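Local coordinates for amidohydrolase 3 domain-containing protein (Pyrococcus horikoshii, PDB 3IGH), which is uncharacterised but probably acts as a metal-dependent amidohydrolase, hydrolysing carbon-nitrogen bonds other than peptide bonds, at residues 297-311 with 323-336. Residues are numbered along the deposited sequence; the frame is centred on the assembly and turned at random.
With SO4 (sulfate ion), chain R; SO4 (sulfate ion), chain C; SO4 (sulfate ion), chain S.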
# COMPACT_ATOMS: atom_id res chain seq x y z
N LEU A 297 -14.59 14.31 17.61
CA LEU A 297 -13.14 14.21 17.44
C LEU A 297 -12.60 12.88 17.98
O LEU A 297 -11.74 12.27 17.34
CB LEU A 297 -12.42 15.38 18.10
CG LEU A 297 -12.58 16.77 17.46
CD1 LEU A 297 -12.26 17.84 18.50
CD2 LEU A 297 -11.62 16.93 16.26
N ILE A 298 -13.11 12.45 19.13
CA ILE A 298 -12.71 11.18 19.75
C ILE A 298 -13.15 10.00 18.89
O ILE A 298 -12.37 9.07 18.69
CB ILE A 298 -13.28 11.05 21.18
CG1 ILE A 298 -12.56 12.04 22.09
CG2 ILE A 298 -13.07 9.63 21.77
CD1 ILE A 298 -13.43 12.55 23.20
N ARG A 299 -14.37 10.06 18.37
CA ARG A 299 -14.90 9.00 17.50
C ARG A 299 -14.03 8.80 16.24
O ARG A 299 -13.70 7.67 15.87
CB ARG A 299 -16.34 9.31 17.11
CG ARG A 299 -16.98 8.28 16.20
CD ARG A 299 -18.40 8.66 15.84
NE ARG A 299 -19.33 8.27 16.89
CZ ARG A 299 -20.16 7.24 16.83
NH1 ARG A 299 -20.96 6.99 17.85
NH2 ARG A 299 -20.22 6.47 15.74
N ILE A 300 -13.66 9.90 15.60
CA ILE A 300 -12.82 9.81 14.40
C ILE A 300 -11.40 9.30 14.75
O ILE A 300 -10.85 8.44 14.04
CB ILE A 300 -12.80 11.13 13.59
CG1 ILE A 300 -14.23 11.52 13.18
CG2 ILE A 300 -11.96 10.96 12.31
CD1 ILE A 300 -14.38 12.94 12.64
N THR A 301 -10.84 9.81 15.84
CA THR A 301 -9.56 9.36 16.36
C THR A 301 -9.56 7.84 16.60
O THR A 301 -8.64 7.14 16.17
CB THR A 301 -9.19 10.12 17.66
OG1 THR A 301 -9.05 11.52 17.38
CG2 THR A 301 -7.89 9.60 18.27
N GLU A 302 -10.61 7.33 17.24
CA GLU A 302 -10.71 5.89 17.50
C GLU A 302 -10.88 5.04 16.24
O GLU A 302 -10.33 3.94 16.17
CB GLU A 302 -11.80 5.57 18.54
CG GLU A 302 -11.51 6.08 19.96
CD GLU A 302 -10.24 5.49 20.59
OE1 GLU A 302 -10.37 4.76 21.59
OE2 GLU A 302 -9.11 5.77 20.11
N LYS A 303 -11.64 5.55 15.28
CA LYS A 303 -11.77 4.91 13.97
C LYS A 303 -10.39 4.78 13.31
O LYS A 303 -10.00 3.70 12.84
CB LYS A 303 -12.72 5.73 13.09
CG LYS A 303 -13.02 5.11 11.73
CD LYS A 303 -13.87 6.04 10.87
CE LYS A 303 -15.28 6.24 11.43
NZ LYS A 303 -16.00 4.95 11.56
N ALA A 304 -9.64 5.89 13.30
CA ALA A 304 -8.27 5.89 12.77
C ALA A 304 -7.35 4.92 13.51
O ALA A 304 -6.60 4.18 12.89
CB ALA A 304 -7.70 7.30 12.82
N ARG A 305 -7.43 4.93 14.84
CA ARG A 305 -6.56 4.08 15.67
C ARG A 305 -6.85 2.59 15.49
O ARG A 305 -5.94 1.76 15.58
CB ARG A 305 -6.63 4.50 17.14
CG ARG A 305 -5.96 5.86 17.45
CD ARG A 305 -4.56 5.94 16.84
NE ARG A 305 -3.65 4.94 17.42
CZ ARG A 305 -2.56 4.47 16.82
NH1 ARG A 305 -1.80 3.58 17.45
NH2 ARG A 305 -2.22 4.89 15.60
N SER A 306 -8.10 2.26 15.19
CA SER A 306 -8.50 0.89 14.88
C SER A 306 -7.86 0.40 13.57
O SER A 306 -7.82 -0.80 13.31
CB SER A 306 -10.03 0.75 14.81
OG SER A 306 -10.57 1.19 13.57
N LEU A 307 -7.33 1.34 12.78
CA LEU A 307 -6.63 1.03 11.52
C LEU A 307 -5.13 1.31 11.60
O LEU A 307 -4.44 1.28 10.58
CB LEU A 307 -7.27 1.81 10.36
CG LEU A 307 -8.68 1.39 9.94
CD1 LEU A 307 -9.34 2.48 9.09
CD2 LEU A 307 -8.69 0.04 9.21
N GLY A 308 -4.64 1.58 12.81
CA GLY A 308 -3.22 1.90 13.04
C GLY A 308 -2.77 3.19 12.38
O GLY A 308 -1.58 3.39 12.13
N LEU A 309 -3.73 4.07 12.09
CA LEU A 309 -3.44 5.34 11.43
C LEU A 309 -3.11 6.43 12.43
O LEU A 309 -3.64 6.44 13.55
CB LEU A 309 -4.63 5.77 10.55
CG LEU A 309 -4.84 5.00 9.25
CD1 LEU A 309 -6.23 5.25 8.74
CD2 LEU A 309 -3.79 5.37 8.19
N ASP A 310 -2.24 7.36 12.01
CA ASP A 310 -1.91 8.52 12.83
C ASP A 310 -3.10 9.49 12.87
O ASP A 310 -4.02 9.41 12.06
CB ASP A 310 -0.66 9.23 12.29
CG ASP A 310 -0.01 10.17 13.31
OD1 ASP A 310 -0.34 10.10 14.51
OD2 ASP A 310 0.85 10.98 12.91
N VAL A 311 -3.10 10.38 13.84
CA VAL A 311 -4.15 11.38 13.97
C VAL A 311 -3.50 12.75 14.19
O VAL A 311 -2.76 12.95 15.16
CB VAL A 311 -5.10 11.03 15.16
CG1 VAL A 311 -6.21 12.08 15.27
CG2 VAL A 311 -5.67 9.60 15.00
N VAL A 323 -8.68 21.34 23.95
CA VAL A 323 -9.59 20.40 23.31
C VAL A 323 -8.80 19.27 22.63
O VAL A 323 -9.11 18.10 22.82
CB VAL A 323 -10.53 21.11 22.30
CG1 VAL A 323 -11.37 20.11 21.50
CG2 VAL A 323 -11.42 22.12 23.02
N ALA A 324 -7.77 19.64 21.86
CA ALA A 324 -6.92 18.64 21.19
C ALA A 324 -6.23 17.74 22.20
O ALA A 324 -6.19 16.51 22.01
CB ALA A 324 -5.87 19.32 20.28
N LEU A 325 -5.71 18.33 23.27
CA LEU A 325 -5.03 17.55 24.30
C LEU A 325 -6.02 16.63 25.05
O LEU A 325 -5.65 15.51 25.41
CB LEU A 325 -4.24 18.45 25.25
CG LEU A 325 -3.03 19.22 24.67
CD1 LEU A 325 -2.45 20.20 25.68
CD2 LEU A 325 -1.94 18.28 24.17
N ASP A 326 -7.26 17.09 25.22
CA ASP A 326 -8.34 16.27 25.81
C ASP A 326 -8.60 15.01 24.98
O ASP A 326 -8.76 13.92 25.53
CB ASP A 326 -9.64 17.08 25.95
CG ASP A 326 -9.63 18.05 27.13
OD1 ASP A 326 -8.68 18.03 27.94
OD2 ASP A 326 -10.57 18.86 27.24
N VAL A 327 -8.62 15.17 23.65
CA VAL A 327 -8.84 14.06 22.72
C VAL A 327 -7.72 13.02 22.86
O VAL A 327 -7.99 11.83 23.02
CB VAL A 327 -8.98 14.56 21.26
CG1 VAL A 327 -9.13 13.40 20.28
CG2 VAL A 327 -10.19 15.47 21.14
N PHE A 328 -6.47 13.49 22.85
CA PHE A 328 -5.32 12.60 22.98
C PHE A 328 -5.21 11.93 24.37
O PHE A 328 -4.79 10.77 24.47
CB PHE A 328 -4.02 13.32 22.55
CG PHE A 328 -3.96 13.62 21.06
CD1 PHE A 328 -4.54 12.76 20.13
CD2 PHE A 328 -3.30 14.76 20.59
CE1 PHE A 328 -4.47 13.03 18.76
CE2 PHE A 328 -3.23 15.04 19.22
CZ PHE A 328 -3.81 14.18 18.30
N GLU A 329 -5.62 12.64 25.41
CA GLU A 329 -5.61 12.07 26.75
C GLU A 329 -6.62 10.93 26.87
O GLU A 329 -6.26 9.84 27.32
CB GLU A 329 -5.89 13.13 27.81
CG GLU A 329 -5.78 12.60 29.23
CD GLU A 329 -6.63 13.37 30.23
OE1 GLU A 329 -6.68 12.94 31.40
OE2 GLU A 329 -7.25 14.40 29.87
N THR A 330 -7.85 11.17 26.41
CA THR A 330 -8.96 10.22 26.51
C THR A 330 -8.72 8.93 25.69
O THR A 330 -9.10 7.83 26.10
CB THR A 330 -10.28 10.90 26.05
OG1 THR A 330 -10.54 12.05 26.87
CG2 THR A 330 -11.47 9.97 26.14
N THR A 331 -8.11 9.10 24.52
CA THR A 331 -7.88 7.96 23.64
C THR A 331 -6.59 7.24 24.02
O THR A 331 -6.33 6.13 23.55
CB THR A 331 -7.84 8.39 22.16
OG1 THR A 331 -6.86 9.43 21.98
CG2 THR A 331 -9.20 8.89 21.72
N GLY A 332 -5.79 7.87 24.87
CA GLY A 332 -4.47 7.38 25.25
C GLY A 332 -3.49 7.31 24.10
O GLY A 332 -2.57 6.51 24.12
N PHE A 333 -3.70 8.14 23.08
CA PHE A 333 -2.82 8.12 21.91
C PHE A 333 -1.98 9.39 21.82
O PHE A 333 -2.54 10.48 21.75
CB PHE A 333 -3.63 7.91 20.62
CG PHE A 333 -2.81 8.04 19.36
CD1 PHE A 333 -1.80 7.14 19.07
CD2 PHE A 333 -3.06 9.08 18.45
CE1 PHE A 333 -1.02 7.26 17.92
CE2 PHE A 333 -2.31 9.19 17.27
CZ PHE A 333 -1.28 8.29 17.02
N PRO A 334 -0.64 9.24 21.81
CA PRO A 334 0.22 10.41 21.61
C PRO A 334 0.21 10.83 20.13
O PRO A 334 1.07 10.44 19.35
CB PRO A 334 1.59 9.92 22.07
CG PRO A 334 1.57 8.45 21.85
CD PRO A 334 0.14 8.00 21.99
N GLY A 335 -0.79 11.64 19.77
CA GLY A 335 -0.95 12.10 18.39
C GLY A 335 -0.10 13.30 18.05
O GLY A 335 0.85 13.64 18.77
N ARG A 336 -0.42 13.94 16.93
CA ARG A 336 0.29 15.14 16.55
C ARG A 336 -0.65 16.34 16.52
O ARG A 336 -1.84 16.20 16.23
CB ARG A 336 1.08 14.96 15.23
CG ARG A 336 0.31 14.37 14.07
CD ARG A 336 1.17 14.25 12.80
NE ARG A 336 1.49 15.55 12.21
CZ ARG A 336 2.22 15.72 11.10
NH1 ARG A 336 2.70 14.67 10.44
NH2 ARG A 336 2.45 16.94 10.66
S SO4 R . -18.99 5.06 12.74
O1 SO4 R . -18.72 6.49 12.67
O2 SO4 R . -20.29 4.84 13.36
O3 SO4 R . -19.01 4.51 11.39
O4 SO4 R . -17.96 4.39 13.52
S SO4 C . -3.98 2.83 20.47
O1 SO4 C . -2.57 3.07 20.18
O2 SO4 C . -4.77 3.97 20.04
O3 SO4 C . -4.44 1.63 19.76
O4 SO4 C . -4.13 2.63 21.91
S SO4 S . 0.70 1.44 16.17
O1 SO4 S . 1.81 0.66 15.62
O2 SO4 S . 0.43 2.58 15.31
O3 SO4 S . -0.50 0.61 16.25
O4 SO4 S . 1.08 1.91 17.50
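Arg305 lays its guanidinium flat on the ring of Phe333, the planes 12° apart and the group centres 4.0 Å from each other. Bends at chi2 and chi3 fold the arginine chain over the ring, bringing CD above its centre in a CH-pi contact, 3.6 Å from the centroid. The NE and NH1 groups donate almost straight bonds to one sulfate ion, probably from the crystallisation liquor, while NH2 holds Leu309 O, lying above that carbonyl's plane. A leucine in place of Arg305 would probably leave the Phe333 face without its flat cationic partner and remove two donors from the sulfate. At the ring edge, in plane, Asp310 OD1 stands 3.2 Å from Phe333 CZ; OD1 forms a salt bridge with Arg357 and OD2 a hydrogen bond with Tyr234.

Between the helices packing is close and mostly apolar. Val327 inserts its two methyls between Leu297 and Thr301, CG2 lying 3.8 Å from Leu297 CB and CG1 3.5 Å from Thr301 OG1, whose hydroxyl is bonded to Leu297 O. Toward solvent the contact thins: Glu302, bent at chi2, slides past Thr331 in the opposite direction, OE2 3.5 Å from Thr331 CG2, with no bond across.

The two helices cross at -47° as neighbours on the outside of the TIM-type barrel; beneath them strands 310-315 and 336-337 pair in parallel through Arg336 N to Val311 O (3.1 Å), 310-315 also pairing with strand 256-264 and 336-337 with 357-360.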